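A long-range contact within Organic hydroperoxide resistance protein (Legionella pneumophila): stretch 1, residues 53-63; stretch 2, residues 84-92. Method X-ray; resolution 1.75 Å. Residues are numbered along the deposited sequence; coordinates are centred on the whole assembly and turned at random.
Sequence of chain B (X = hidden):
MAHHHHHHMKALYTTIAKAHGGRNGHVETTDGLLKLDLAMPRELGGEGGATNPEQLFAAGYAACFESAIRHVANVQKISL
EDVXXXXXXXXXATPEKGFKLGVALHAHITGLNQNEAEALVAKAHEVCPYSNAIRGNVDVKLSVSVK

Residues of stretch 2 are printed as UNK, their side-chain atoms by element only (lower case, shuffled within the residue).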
# COMPACT_ATOMS: atom_id res chain seq x y z
N PRO B 53 -7.38 4.38 1.60
CA PRO B 53 -6.01 4.02 1.19
C PRO B 53 -4.99 3.96 2.32
O PRO B 53 -4.04 3.19 2.20
CB PRO B 53 -5.65 5.11 0.17
CG PRO B 53 -6.99 5.50 -0.41
CD PRO B 53 -7.92 5.48 0.77
N GLU B 54 -5.10 4.79 3.37
CA GLU B 54 -4.12 4.70 4.46
C GLU B 54 -4.22 3.37 5.18
O GLU B 54 -3.20 2.79 5.57
CB GLU B 54 -4.29 5.85 5.46
CG GLU B 54 -3.82 7.20 4.92
CD GLU B 54 -4.67 7.68 3.76
OE1 GLU B 54 -5.92 7.58 3.83
OE2 GLU B 54 -4.07 8.15 2.77
N GLN B 55 -5.46 2.89 5.40
CA GLN B 55 -5.66 1.59 6.03
C GLN B 55 -5.12 0.47 5.15
O GLN B 55 -4.52 -0.49 5.64
CB GLN B 55 -7.15 1.37 6.31
CG GLN B 55 -7.66 2.24 7.44
CD GLN B 55 -9.00 1.79 8.01
OE1 GLN B 55 -9.76 1.05 7.38
NE2 GLN B 55 -9.29 2.26 9.21
N LEU B 56 -5.38 0.56 3.85
CA LEU B 56 -4.87 -0.46 2.94
C LEU B 56 -3.35 -0.51 2.95
O LEU B 56 -2.77 -1.60 2.92
CB LEU B 56 -5.39 -0.19 1.53
CG LEU B 56 -6.90 -0.38 1.46
CD1 LEU B 56 -7.42 0.15 0.14
CD2 LEU B 56 -7.21 -1.86 1.63
N PHE B 57 -2.69 0.67 3.04
CA PHE B 57 -1.24 0.69 3.08
C PHE B 57 -0.73 0.14 4.40
O PHE B 57 0.19 -0.68 4.43
CB PHE B 57 -0.73 2.13 2.87
CG PHE B 57 0.76 2.22 2.71
CD1 PHE B 57 1.33 2.02 1.47
CD2 PHE B 57 1.57 2.43 3.81
CE1 PHE B 57 2.71 2.07 1.30
CE2 PHE B 57 2.94 2.48 3.67
CZ PHE B 57 3.52 2.30 2.40
N ALA B 58 -1.38 0.52 5.50
CA ALA B 58 -0.98 -0.01 6.80
C ALA B 58 -1.16 -1.52 6.85
O ALA B 58 -0.30 -2.24 7.37
CB ALA B 58 -1.80 0.65 7.91
N ALA B 59 -2.26 -2.02 6.32
CA ALA B 59 -2.51 -3.46 6.37
C ALA B 59 -1.50 -4.21 5.52
O ALA B 59 -0.92 -5.21 5.97
CB ALA B 59 -3.93 -3.76 5.92
N GLY B 60 -1.32 -3.78 4.27
CA GLY B 60 -0.31 -4.41 3.41
C GLY B 60 1.09 -4.37 4.00
O GLY B 60 1.83 -5.35 3.92
N TYR B 61 1.47 -3.23 4.59
CA TYR B 61 2.82 -3.10 5.16
C TYR B 61 3.01 -4.04 6.36
O TYR B 61 4.02 -4.74 6.45
CB TYR B 61 3.08 -1.65 5.57
CG TYR B 61 4.53 -1.24 5.65
CD1 TYR B 61 5.55 -2.17 5.51
CD2 TYR B 61 4.89 0.09 5.86
CE1 TYR B 61 6.88 -1.79 5.57
CE2 TYR B 61 6.20 0.48 5.93
CZ TYR B 61 7.19 -0.46 5.78
OH TYR B 61 8.50 -0.08 5.85
N ALA B 62 2.03 -4.09 7.27
CA ALA B 62 2.14 -4.98 8.42
C ALA B 62 2.32 -6.43 7.98
O ALA B 62 3.16 -7.17 8.52
CB ALA B 62 0.92 -4.86 9.33
N ALA B 63 1.56 -6.84 6.96
CA ALA B 63 1.62 -8.22 6.51
C ALA B 63 2.91 -8.49 5.76
O ALA B 63 3.51 -9.56 5.90
CB ALA B 63 0.41 -8.53 5.63
N UNK B 84 3.92 -11.16 15.57
CA UNK B 84 2.85 -10.34 15.03
C UNK B 84 3.42 -8.97 14.72
O UNK B 84 4.45 -8.55 15.26
o UNK B 84 2.06 -9.57 17.18
c UNK B 84 1.68 -10.23 16.01
N UNK B 85 2.71 -8.24 13.85
CA UNK B 85 3.21 -7.00 13.30
C UNK B 85 2.13 -5.94 13.37
O UNK B 85 1.00 -6.17 12.92
s UNK B 85 6.18 -6.36 12.27
c UNK B 85 3.63 -7.23 11.85
c UNK B 85 6.50 -4.60 12.18
c UNK B 85 4.64 -6.26 11.35
N UNK B 86 2.48 -4.79 13.93
CA UNK B 86 1.65 -3.60 13.99
C UNK B 86 2.26 -2.54 13.08
O UNK B 86 3.47 -2.31 13.13
c UNK B 86 0.73 -1.82 15.50
o UNK B 86 1.00 -4.07 16.29
c UNK B 86 1.58 -3.07 15.43
N UNK B 87 1.44 -1.91 12.26
CA UNK B 87 1.87 -0.76 11.47
C UNK B 87 0.96 0.40 11.81
O UNK B 87 -0.26 0.24 11.94
o UNK B 87 0.45 -1.17 9.58
c UNK B 87 1.80 -1.03 9.97
N UNK B 88 1.54 1.58 11.99
CA UNK B 88 0.75 2.78 12.21
C UNK B 88 1.10 3.76 11.11
O UNK B 88 2.28 4.11 10.95
c UNK B 88 0.71 5.27 15.16
c UNK B 88 0.31 4.66 13.83
c UNK B 88 1.03 3.36 13.59
o UNK B 88 0.56 4.59 16.19
o UNK B 88 1.20 6.42 15.16
N UNK B 89 0.10 4.18 10.35
CA UNK B 89 0.31 5.01 9.17
C UNK B 89 -0.42 6.32 9.38
O UNK B 89 -1.61 6.33 9.74
c UNK B 89 -0.26 5.28 6.70
c UNK B 89 -0.18 4.29 7.90
c UNK B 89 0.76 3.10 7.59
N UNK B 90 0.29 7.43 9.19
CA UNK B 90 -0.28 8.75 9.36
C UNK B 90 -0.19 9.52 8.05
O UNK B 90 0.75 9.35 7.26
o UNK B 90 0.13 8.97 11.72
c UNK B 90 0.42 9.54 10.47
N UNK B 91 -1.18 10.37 7.82
CA UNK B 91 -1.23 11.23 6.66
C UNK B 91 -0.84 12.64 7.11
O UNK B 91 -1.31 13.12 8.15
c UNK B 91 -2.91 12.11 4.85
c UNK B 91 -4.41 12.13 4.55
c UNK B 91 -2.63 11.20 6.04
c UNK B 91 -2.12 11.65 3.63
N UNK B 92 0.05 13.28 6.34
CA UNK B 92 0.47 14.65 6.63
C UNK B 92 0.34 15.51 5.38
O UNK B 92 0.49 15.03 4.25
c UNK B 92 2.93 11.72 9.29
c UNK B 92 1.93 14.71 7.13
c UNK B 92 2.64 12.52 8.18
o UNK B 92 3.09 11.47 11.65
c UNK B 92 2.40 13.58 10.73
c UNK B 92 2.24 13.85 8.33
c UNK B 92 2.80 12.26 10.56
c UNK B 92 2.13 14.36 9.62

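Position 84 carries one carbon and then one oxygen. Its CA-to-CB bond points away from the helix, and nothing of stretch 1 is in contact with it. A single carbon bearing a hydroxyl is serine: Ser-84.

Position 85 has an unbranched chain of two carbons, a sulfur and a final carbon. CA to CB points toward the helix, but the end of the chain leads away. Its second carbon lies 3.3 Å from O of Ala-62. A thioether of this length is methionine. In Met-85 that carbon is CG, and CB sits 4.4 Å from CB of Ala-62.

Position 86 has one carbon carrying an oxygen and a carbon. It points away and makes no contact. The fork of hydroxyl and methyl identifies Thr-86.

Position 87 again has one carbon and one oxygen, but it points toward the helix. The oxygen is 2.6 Å from O of Ala-58 and 3.7 Å from CB of Ala-62. This is Ser-87, with chi1 in the p well. Its OG donates a hydrogen bond to Ala-58 O.

Position 88 has three carbons in a row, the third carrying two oxygens. It points away, with no contact to stretch 1. This is glutamate, Glu-88.

Position 89 has one carbon carrying two more. One methyl lies 3.6 Å from CB of Ala-58. The branching at CB, with no oxygen, gives valine. In Val-89 this methyl is CG2, which also meets the edge of the Phe-57 ring, 3.9 Å from CD2. CG1 lies 4.0 Å from O of Glu-54.

Position 90 has one carbon and one oxygen, pointing away. It is Ser-90, whose OG is hydrogen-bonded elsewhere in the structure.

Position 91 has four carbons, forked at the second, and CA to CB points toward the helix. One terminal carbon lies 4.1 Å from OE2 of Glu-54. This is Leu-91, and that carbon is CD1.

Position 92 has one carbon and a six-carbon ring bearing an oxygen. It is Tyr-92, out of reach of the helix.

The contact follows the alternation of the strand. Odd positions from 85 to 91 face the helix, and even positions from 84 to 90 turn away. The helix answers with Glu-54, Ala-58 and Ala-62, four residues apart and all pointing toward the strand. The axes approach to 7.3 Å and run roughly antiparallel, at 149°. Val-89 has the largest covered area and anchors the apolar packing. Ala-58 O also accepts the helical bond from Ala-62 N, so Ser-87 adds a second donor without displacing the first.

Stretch 2 84-92: SMTSEVSLY
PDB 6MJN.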